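Local coordinates for uncharacterized protein SPT16D (Chaetomium thermophilum var. thermophilum, PDB 4KHB), which probably serves in the FACT histone chaperone that reorganizes nucleosomes, this piece being the PH-like domain through which it pairs with Pob3N, at residues K32-V37 with F47-I52; A55-E60 with R105-A110; I68-P73 with R94-R99. All blocks are in the same frame, centred on the assembly; numbering follows the deposited sequence.

Interaction 1. Residues K32-V37 with F47-I52; sequences KNNTIV and FHINTI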
loop_
_atom_site.group_PDB
_atom_site.type_symbol
_atom_site.label_atom_id
_atom_site.label_comp_id
_atom_site.label_asym_id
_atom_site.label_seq_id
_atom_site.Cartn_x
_atom_site.Cartn_y
_atom_site.Cartn_z
ATOM N N LYS A 32 -17.705 -12.172 0.478
ATOM C CA LYS A 32 -18.912 -11.528 0.946
ATOM C C LYS A 32 -19.172 -10.194 0.273
ATOM O O LYS A 32 -20.311 -9.851 -0.054
ATOM C CB LYS A 32 -18.803 -11.285 2.451
ATOM C CG LYS A 32 -19.732 -12.117 3.305
ATOM C CD LYS A 32 -21.127 -12.152 2.745
ATOM C CE LYS A 32 -21.313 -13.388 1.896
ATOM N NZ LYS A 32 -22.573 -14.040 2.130
ATOM N N ASN A 33 -18.096 -9.455 0.057
ATOM C CA ASN A 33 -18.186 -8.124 -0.501
ATOM C C ASN A 33 -17.666 -8.080 -1.937
ATOM O O ASN A 33 -17.417 -7.000 -2.477
ATOM C CB ASN A 33 -17.440 -7.147 0.410
ATOM C CG ASN A 33 -18.117 -6.986 1.766
ATOM O OD1 ASN A 33 -19.283 -6.599 1.852
ATOM N ND2 ASN A 33 -17.394 -7.321 2.829
ATOM N N ASN A 34 -17.501 -9.261 -2.539
ATOM C CA ASN A 34 -17.023 -9.380 -3.917
ATOM C C ASN A 34 -15.695 -8.670 -4.092
ATOM O O ASN A 34 -15.497 -7.936 -5.061
ATOM C CB ASN A 34 -18.047 -8.837 -4.926
ATOM C CG ASN A 34 -18.565 -9.910 -5.873
ATOM O OD1 ASN A 34 -17.896 -10.914 -6.119
ATOM N ND2 ASN A 34 -19.747 -9.685 -6.431
ATOM N N THR A 35 -14.784 -8.893 -3.152
ATOM C CA THR A 35 -13.576 -8.087 -3.080
ATOM C C THR A 35 -12.391 -8.926 -2.611
ATOM O O THR A 35 -12.537 -9.819 -1.769
ATOM C CB THR A 35 -13.780 -6.901 -2.103
ATOM O OG1 THR A 35 -14.880 -6.091 -2.541
ATOM C CG2 THR A 35 -12.526 -6.045 -2.001
ATOM N N ILE A 36 -11.221 -8.641 -3.176
ATOM C CA ILE A 36 -9.963 -9.163 -2.662
ATOM C C ILE A 36 -9.184 -8.001 -2.048
ATOM O O ILE A 36 -9.300 -6.858 -2.501
ATOM C CB ILE A 36 -9.131 -9.883 -3.754
ATOM C CG1 ILE A 36 -8.482 -8.877 -4.709
ATOM C CG2 ILE A 36 -10.006 -10.853 -4.533
ATOM C CD1 ILE A 36 -7.488 -9.504 -5.677
ATOM N N VAL A 37 -8.405 -8.288 -1.010
ATOM C CA VAL A 37 -7.638 -7.257 -0.320
ATOM C C VAL A 37 -6.153 -7.569 -0.405
ATOM O O VAL A 37 -5.690 -8.579 0.123
ATOM C CB VAL A 37 -8.051 -7.122 1.162
ATOM C CG1 VAL A 37 -7.272 -5.996 1.823
ATOM C CG2 VAL A 37 -9.546 -6.885 1.284
ATOM N N PHE A 47 -9.584 -4.542 -3.945
ATOM C CA PHE A 47 -9.865 -4.508 -5.374
ATOM C C PHE A 47 -11.125 -5.321 -5.641
ATOM O O PHE A 47 -11.199 -6.505 -5.304
ATOM C CB PHE A 47 -8.682 -5.051 -6.179
ATOM C CG PHE A 47 -7.492 -4.132 -6.209
ATOM C CD1 PHE A 47 -7.431 -3.085 -7.121
ATOM C CD2 PHE A 47 -6.432 -4.313 -5.330
ATOM C CE1 PHE A 47 -6.334 -2.234 -7.156
ATOM C CE2 PHE A 47 -5.332 -3.467 -5.360
ATOM C CZ PHE A 47 -5.285 -2.426 -6.273
ATOM N N HIS A 48 -12.121 -4.678 -6.239
ATOM C CA HIS A 48 -13.401 -5.327 -6.495
ATOM C C HIS A 48 -13.256 -6.345 -7.618
ATOM O O HIS A 48 -12.407 -6.189 -8.494
ATOM C CB HIS A 48 -14.456 -4.281 -6.849
ATOM C CG HIS A 48 -15.864 -4.781 -6.748
ATOM N ND1 HIS A 48 -16.462 -5.529 -7.739
ATOM C CD2 HIS A 48 -16.794 -4.630 -5.777
ATOM C CE1 HIS A 48 -17.700 -5.821 -7.381
ATOM N NE2 HIS A 48 -17.926 -5.288 -6.193
ATOM N N ILE A 49 -14.078 -7.391 -7.582
ATOM C CA ILE A 49 -13.984 -8.469 -8.562
ATOM C C ILE A 49 -14.313 -8.012 -9.988
ATOM O O ILE A 49 -13.804 -8.575 -10.962
ATOM C CB ILE A 49 -14.880 -9.666 -8.168
ATOM C CG1 ILE A 49 -14.523 -10.906 -8.988
ATOM C CG2 ILE A 49 -16.342 -9.322 -8.356
ATOM C CD1 ILE A 49 -13.162 -11.476 -8.670
ATOM N N ASN A 50 -15.147 -6.980 -10.105
ATOM C CA ASN A 50 -15.540 -6.443 -11.407
ATOM C C ASN A 50 -14.397 -5.703 -12.097
ATOM O O ASN A 50 -14.532 -5.236 -13.232
ATOM C CB ASN A 50 -16.749 -5.515 -11.251
ATOM C CG ASN A 50 -18.007 -6.256 -10.838
ATOM O OD1 ASN A 50 -18.049 -7.485 -10.846
ATOM N ND2 ASN A 50 -19.041 -5.507 -10.476
ATOM N N THR A 51 -13.280 -5.594 -11.388
ATOM C CA THR A 51 -12.106 -4.873 -11.852
ATOM C C THR A 51 -11.064 -5.874 -12.364
ATOM O O THR A 51 -10.123 -5.510 -13.078
ATOM C CB THR A 51 -11.552 -3.980 -10.708
ATOM O OG1 THR A 51 -11.361 -2.640 -11.179
ATOM C CG2 THR A 51 -10.243 -4.509 -10.166
ATOM N N ILE A 52 -11.272 -7.146 -12.031
ATOM C CA ILE A 52 -10.287 -8.200 -12.284
ATOM C C ILE A 52 -10.572 -9.022 -13.545
ATOM O O ILE A 52 -11.704 -9.446 -13.783
ATOM C CB ILE A 52 -10.182 -9.145 -11.059
ATOM C CG1 ILE A 52 -9.501 -8.418 -9.897
ATOM C CG2 ILE A 52 -9.403 -10.408 -11.401
ATOM C CD1 ILE A 52 -9.709 -9.080 -8.550
#
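The antiparallel beta hairpin of strands 35-40 and 43-48 ends where T35 faces H48, a non-hydrogen-bonded pair, and I36 faces F47, a hydrogen-bonded one. I36 N reaches F47 O at 3.0 Å, and F47 N returns to I36 O at 2.7 Å. Beyond the last pair I49 N carries the pairing on, giving its hydrogen to N34 O at 2.9 Å. The same N34 O lies 3.5 Å above the plane of the H48 imidazole, over its centre. At the ring edge, and in plane with it, H48 ND1 accepts a nearly straight bond (172°) from N50 N at 3.1 Å, which fixes the rotation of the ring. An alanine in place of H48 would probably leave N50 N without this acceptor and open a gap beneath N34 O. The N34 side chain slants across that of I49, with OD1 3.2 Å from I49 CG2. On the face carrying I36 and F47, I36 CD1 and I52 CD1 meet tip to tip at 3.7 Å, and I68 of strand 63-70 touches both isoleucines. F9 meets the H48 ring, while W108 of the Pob3N chain packs on F47. On the other side of strand 35-40, N34 and T35 both face D30, a G1 beta bulge. The segments join this bulge to the 3-10 turn 49-51 that leads out of the hairpin.

Interaction 2. Residues A55-E60 with R105-A110; sequences ASKSDE and RYAEIA
K57 lies over A107 and Y106 where the C-terminal helix of this PH-like domain, residues 103-121, packs across the sheet of strands 52-60, 63-70 and 91-100. The short segments run nearly antiparallel, at 161°, with their axes 7.7 Å apart at closest approach. Such closeness suits the small side chains that the helix presents. A110 CB sits 4.3 Å from K57 CB, and a similar approach to A55 O places this methyl against the strand backbone. The aliphatic part of K57 does most of the touching. With CG anti to the backbone N (chi1 178°), K57 CG comes to 4.1 Å from Y106 CB, the two side chains crossing obliquely. Bends at chi2 and chi4 then let the chain follow the helix surface, so that CD and NZ both approach the A107 methyl, K57 NZ to within 3.8 Å of A107 CB. The contact is largely van der Waals although a lysine carries it.

Further out, L66 of strand 63-70 packs on Y106, I109 and A110, on the side of the helix that faces the sheet. The hydroxyl of Y106 turns to the partner subunit, hydrogen-bonding D176 of the Pob3N chain, which also forms a salt bridge with R105. A coiled coil is predicted from Y106 onward, but here the helix packs on its own domain's sheet. The ammonium of K57 is placed by a hydrogen bond to G103 O, with a long salt bridge of 3.8 Å from K57 NZ to D59 OD2.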
loop_
_atom_site.group_PDB
_atom_site.type_symbol
_atom_site.label_atom_id
_atom_site.label_comp_id
_atom_site.label_asym_id
_atom_site.label_seq_id
_atom_site.Cartn_x
_atom_site.Cartn_y
_atom_site.Cartn_z
ATOM N N ALA A 55 -6.672 -14.561 -12.709
ATOM C CA ALA A 55 -5.600 -14.810 -11.747
ATOM C C ALA A 55 -4.884 -16.118 -12.066
ATOM O O ALA A 55 -5.526 -17.128 -12.368
ATOM C CB ALA A 55 -6.154 -14.844 -10.333
ATOM N N SER A 56 -3.555 -16.099 -11.991
ATOM C CA SER A 56 -2.757 -17.274 -12.325
ATOM C C SER A 56 -1.684 -17.608 -11.289
ATOM O O SER A 56 -1.018 -16.710 -10.761
ATOM C CB SER A 56 -2.105 -17.098 -13.698
ATOM O OG SER A 56 -3.000 -16.496 -14.614
ATOM N N LYS A 57 -1.532 -18.899 -10.999
ATOM C CA LYS A 57 -0.482 -19.389 -10.111
ATOM C C LYS A 57 0.627 -20.045 -10.935
ATOM O O LYS A 57 0.359 -20.674 -11.965
ATOM C CB LYS A 57 -1.049 -20.401 -9.113
ATOM C CG LYS A 57 -0.011 -21.002 -8.162
ATOM C CD LYS A 57 -0.043 -22.520 -8.206
ATOM C CE LYS A 57 1.116 -23.114 -7.425
ATOM N NZ LYS A 57 0.693 -24.207 -6.508
ATOM N N SER A 58 1.867 -19.905 -10.475
ATOM C CA SER A 58 3.000 -20.551 -11.127
ATOM C C SER A 58 4.088 -20.859 -10.096
ATOM O O SER A 58 4.085 -20.307 -8.992
ATOM C CB SER A 58 3.547 -19.668 -12.253
ATOM O OG SER A 58 4.119 -18.478 -11.741
ATOM N N ASP A 59 5.011 -21.744 -10.453
ATOM C CA ASP A 59 6.085 -22.120 -9.544
ATOM C C ASP A 59 7.432 -21.971 -10.243
ATOM O O ASP A 59 7.610 -22.444 -11.370
ATOM C CB ASP A 59 5.901 -23.562 -9.050
ATOM C CG ASP A 59 4.571 -23.776 -8.345
ATOM O OD1 ASP A 59 4.474 -23.449 -7.144
ATOM O OD2 ASP A 59 3.626 -24.275 -8.991
ATOM N N GLU A 60 8.371 -21.311 -9.570
ATOM C CA GLU A 60 9.762 -21.272 -10.006
ATOM C C GLU A 60 10.674 -21.556 -8.819
ATOM O O GLU A 60 10.946 -20.672 -8.003
ATOM C CB GLU A 60 10.117 -19.920 -10.644
ATOM C CG GLU A 60 9.257 -19.511 -11.838
ATOM C CD GLU A 60 9.467 -20.400 -13.051
ATOM O OE1 GLU A 60 8.543 -20.477 -13.886
ATOM O OE2 GLU A 60 10.556 -20.997 -13.189
ATOM N N ARG A 105 -1.511 -22.605 -0.912
ATOM C CA ARG A 105 -2.322 -21.439 -0.583
ATOM C C ARG A 105 -2.600 -20.601 -1.826
ATOM O O ARG A 105 -3.726 -20.159 -2.040
ATOM C CB ARG A 105 -1.650 -20.588 0.501
ATOM C CG ARG A 105 -2.544 -19.491 1.072
ATOM C CD ARG A 105 -1.970 -18.903 2.353
ATOM N NE ARG A 105 -0.639 -18.342 2.147
ATOM C CZ ARG A 105 -0.402 -17.073 1.831
ATOM N NH1 ARG A 105 -1.409 -16.224 1.683
ATOM N NH2 ARG A 105 0.844 -16.653 1.658
ATOM N N TYR A 106 -1.575 -20.397 -2.652
ATOM C CA TYR A 106 -1.727 -19.601 -3.869
ATOM C C TYR A 106 -2.598 -20.312 -4.900
ATOM O O TYR A 106 -3.277 -19.668 -5.702
ATOM C CB TYR A 106 -0.362 -19.236 -4.467
ATOM C CG TYR A 106 0.256 -17.984 -3.876
ATOM C CD1 TYR A 106 -0.326 -17.346 -2.788
ATOM C CD2 TYR A 106 1.404 -17.426 -4.425
ATOM C CE1 TYR A 106 0.226 -16.202 -2.250
ATOM C CE2 TYR A 106 1.964 -16.275 -3.894
ATOM C CZ TYR A 106 1.369 -15.670 -2.807
ATOM O OH TYR A 106 1.912 -14.528 -2.264
ATOM N N ALA A 107 -2.575 -21.641 -4.878
ATOM C CA ALA A 107 -3.419 -22.423 -5.770
ATOM C C ALA A 107 -4.886 -22.239 -5.390
ATOM O O ALA A 107 -5.751 -22.132 -6.259
ATOM C CB ALA A 107 -3.029 -23.891 -5.717
ATOM N N GLU A 108 -5.155 -22.193 -4.087
ATOM C CA GLU A 108 -6.504 -21.954 -3.581
ATOM C C GLU A 108 -6.992 -20.553 -3.937
ATOM O O GLU A 108 -8.132 -20.373 -4.373
ATOM C CB GLU A 108 -6.545 -22.152 -2.061
ATOM C CG GLU A 108 -7.890 -21.811 -1.414
ATOM C CD GLU A 108 -8.993 -22.800 -1.743
ATOM O OE1 GLU A 108 -8.703 -23.846 -2.361
ATOM O OE2 GLU A 108 -10.159 -22.531 -1.381
ATOM N N ILE A 109 -6.123 -19.568 -3.735
ATOM C CA ILE A 109 -6.441 -18.171 -4.015
ATOM C C ILE A 109 -6.810 -17.958 -5.480
ATOM O O ILE A 109 -7.805 -17.298 -5.789
ATOM C CB ILE A 109 -5.267 -17.240 -3.632
ATOM C CG1 ILE A 109 -4.967 -17.336 -2.134
ATOM C CG2 ILE A 109 -5.584 -15.803 -4.003
ATOM C CD1 ILE A 109 -3.957 -16.315 -1.634
ATOM N N ALA A 110 -6.003 -18.514 -6.380
ATOM C CA ALA A 110 -6.261 -18.406 -7.813
ATOM C C ALA A 110 -7.611 -18.997 -8.203
ATOM O O ALA A 110 -8.293 -18.476 -9.088
ATOM C CB ALA A 110 -5.146 -19.079 -8.600
#

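Interaction 3. Residues I68-P73 with R94-R99; sequences INFLSP and RSLTFR
R94 reaches the other segment with both its backbone and its side chain. Its carbonyl O accepts the hydrogen of F70 N at 2.7 Å. The side chain bends at chi2 (137°), where CD is set, and its guanidinium donates from R94 NH2 to P73 O at 2.9 Å. That bond uses a lone pair in the plane of the P73 carbonyl, but P73 O lies 31° out of the guanidinium plane and the angle at the hydrogen is only 131°. S72 OG lies at the guanidinium edge, near its plane, and 3.4 Å from R94 CG. NH1 of R94 meanwhile makes a salt bridge to E147 of the Pob3N chain, and one charged group thereby ties loop and partner together.

Along the strands, I68 N bonds L96 O at 3.2 Å, and L96 N gives a weak return bond to I68 O at 3.3 Å. On the face of N69 and S95, N69 OD1 lies 3.4 Å from S95 CB, while its ND2 is taken by N54. The opposite face is apolar. F70 turns its ring edge to strand 94-99, with CE2 3.9 Å from L96 CG, and I68 CG2 lies over one ring face, offset toward the rim. I68 and L96 run side by side, CD1 to CD1 at 4.2 Å.

I36 and L38 of strand 35-40 cover this apolar face, and F47 meets the F70 ring. Strand 63-70 is flanked on its other side by strand 52-60, whereas S95 to R99 pair antiparallel with a strand of Pob3N, continuing the sheet across the interface.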
loop_
_atom_site.group_PDB
_atom_site.type_symbol
_atom_site.label_atom_id
_atom_site.label_comp_id
_atom_site.label_asym_id
_atom_site.label_seq_id
_atom_site.Cartn_x
_atom_site.Cartn_y
_atom_site.Cartn_z
ATOM N N ILE A 68 -2.242 -11.361 -10.689
ATOM C CA ILE A 68 -3.601 -10.897 -10.911
ATOM C C ILE A 68 -3.624 -9.853 -12.026
ATOM O O ILE A 68 -2.984 -8.803 -11.912
ATOM C CB ILE A 68 -4.193 -10.299 -9.621
ATOM C CG1 ILE A 68 -4.208 -11.352 -8.507
ATOM C CG2 ILE A 68 -5.594 -9.768 -9.872
ATOM C CD1 ILE A 68 -4.325 -10.779 -7.108
ATOM N N ASN A 69 -4.351 -10.142 -13.102
ATOM C CA ASN A 69 -4.515 -9.186 -14.196
ATOM C C ASN A 69 -5.840 -8.446 -14.097
ATOM O O ASN A 69 -6.880 -9.048 -13.823
ATOM C CB ASN A 69 -4.373 -9.862 -15.567
ATOM C CG ASN A 69 -2.977 -10.404 -15.810
ATOM O OD1 ASN A 69 -2.035 -9.642 -16.032
ATOM N ND2 ASN A 69 -2.839 -11.722 -15.781
ATOM N N PHE A 70 -5.798 -7.138 -14.318
ATOM C CA PHE A 70 -6.986 -6.309 -14.172
ATOM C C PHE A 70 -7.581 -5.915 -15.522
ATOM O O PHE A 70 -6.899 -5.966 -16.547
ATOM C CB PHE A 70 -6.626 -5.059 -13.373
ATOM C CG PHE A 70 -6.204 -5.345 -11.961
ATOM C CD1 PHE A 70 -7.146 -5.430 -10.953
ATOM C CD2 PHE A 70 -4.866 -5.528 -11.641
ATOM C CE1 PHE A 70 -6.772 -5.691 -9.649
ATOM C CE2 PHE A 70 -4.481 -5.793 -10.337
ATOM C CZ PHE A 70 -5.436 -5.873 -9.340
ATOM N N LEU A 71 -8.848 -5.511 -15.519
ATOM C CA LEU A 71 -9.492 -5.030 -16.736
ATOM C C LEU A 71 -9.112 -3.581 -17.018
ATOM O O LEU A 71 -9.277 -2.704 -16.165
ATOM C CB LEU A 71 -11.012 -5.188 -16.641
ATOM C CG LEU A 71 -11.485 -6.639 -16.536
ATOM C CD1 LEU A 71 -12.926 -6.727 -16.061
ATOM C CD2 LEU A 71 -11.319 -7.334 -17.874
ATOM N N SER A 72 -8.587 -3.349 -18.216
ATOM C CA SER A 72 -8.115 -2.035 -18.627
ATOM C C SER A 72 -8.215 -1.943 -20.141
ATOM O O SER A 72 -8.340 -2.968 -20.814
ATOM C CB SER A 72 -6.663 -1.830 -18.182
ATOM O OG SER A 72 -5.980 -3.069 -18.090
ATOM N N PRO A 73 -8.186 -0.716 -20.680
ATOM C CA PRO A 73 -8.115 -0.543 -22.134
ATOM C C PRO A 73 -6.965 -1.353 -22.728
ATOM O O PRO A 73 -5.815 -1.191 -22.314
ATOM C CB PRO A 73 -7.850 0.954 -22.291
ATOM C CG PRO A 73 -8.457 1.580 -21.077
ATOM C CD PRO A 73 -8.459 0.552 -19.976
ATOM N N ARG A 94 -2.778 -2.368 -14.172
ATOM C CA ARG A 94 -2.959 -3.443 -15.145
ATOM C C ARG A 94 -2.761 -4.804 -14.492
ATOM O O ARG A 94 -3.548 -5.729 -14.709
ATOM C CB ARG A 94 -1.979 -3.295 -16.315
ATOM C CG ARG A 94 -2.604 -3.530 -17.685
ATOM C CD ARG A 94 -2.147 -2.498 -18.697
ATOM N NE ARG A 94 -2.942 -2.517 -19.924
ATOM C CZ ARG A 94 -2.426 -2.345 -21.138
ATOM N NH1 ARG A 94 -1.115 -2.195 -21.279
ATOM N NH2 ARG A 94 -3.205 -2.369 -22.212
ATOM N N SER A 95 -1.703 -4.917 -13.689
ATOM C CA SER A 95 -1.413 -6.161 -12.985
ATOM C C SER A 95 -0.460 -5.954 -11.813
ATOM O O SER A 95 0.249 -4.946 -11.742
ATOM C CB SER A 95 -0.817 -7.193 -13.946
ATOM O OG SER A 95 0.489 -6.816 -14.350
ATOM N N LEU A 96 -0.460 -6.916 -10.894
ATOM C CA LEU A 96 0.549 -6.988 -9.841
ATOM C C LEU A 96 0.885 -8.446 -9.534
ATOM O O LEU A 96 0.036 -9.332 -9.674
ATOM C CB LEU A 96 0.115 -6.228 -8.583
ATOM C CG LEU A 96 -1.342 -6.250 -8.130
ATOM C CD1 LEU A 96 -1.660 -7.557 -7.442
ATOM C CD2 LEU A 96 -1.623 -5.069 -7.214
ATOM N N THR A 97 2.121 -8.690 -9.108
ATOM C CA THR A 97 2.582 -10.049 -8.840
ATOM C C THR A 97 3.119 -10.204 -7.420
ATOM O O THR A 97 3.912 -9.384 -6.947
ATOM C CB THR A 97 3.662 -10.490 -9.863
ATOM O OG1 THR A 97 3.075 -10.620 -11.165
ATOM C CG2 THR A 97 4.285 -11.822 -9.466
ATOM N N PHE A 98 2.667 -11.250 -6.737
ATOM C CA PHE A 98 3.186 -11.590 -5.420
ATOM C C PHE A 98 3.940 -12.907 -5.499
ATOM O O PHE A 98 3.729 -13.699 -6.423
ATOM C CB PHE A 98 2.062 -11.721 -4.388
ATOM C CG PHE A 98 1.355 -10.436 -4.075
ATOM C CD1 PHE A 98 0.227 -10.052 -4.783
ATOM C CD2 PHE A 98 1.806 -9.624 -3.043
ATOM C CE1 PHE A 98 -0.428 -8.872 -4.480
ATOM C CE2 PHE A 98 1.157 -8.442 -2.734
ATOM C CZ PHE A 98 0.037 -8.065 -3.455
ATOM N N ARG A 99 4.820 -13.137 -4.530
ATOM C CA ARG A 99 5.518 -14.410 -4.427
ATOM C C ARG A 99 5.430 -14.944 -3.002
ATOM O O ARG A 99 5.423 -14.172 -2.037
ATOM C CB ARG A 99 6.980 -14.293 -4.881
ATOM C CG ARG A 99 7.905 -13.652 -3.860
ATOM C CD ARG A 99 9.363 -13.819 -4.252
ATOM N NE ARG A 99 10.249 -13.537 -3.127
ATOM C CZ ARG A 99 11.569 -13.675 -3.162
ATOM N NH1 ARG A 99 12.168 -14.092 -4.269
ATOM N NH2 ARG A 99 12.291 -13.403 -2.086
#

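How the interactions relate
Interactions 1 and 3 are buried contacts between antiparallel strands, held by backbone hydrogen bonds and apolar side chains; interaction 2 is a partly buried contact between helix and strand, farther from the centre of the chain and without such bonds between its segments. Interactions 1 and 3 meet directly: T51 O accepts a probable hydrogen bond from L71 N, and T51 CG2 packs on F70, which couples the hairpin sheet to the second sheet. Interactions 2 and 3 share that second sheet, one at strand 52-60 and the other at strands 63-70 and 91-100, and touch where Y106 OH approaches F98. All three have residues near Pob3N, interaction 3 most extensively.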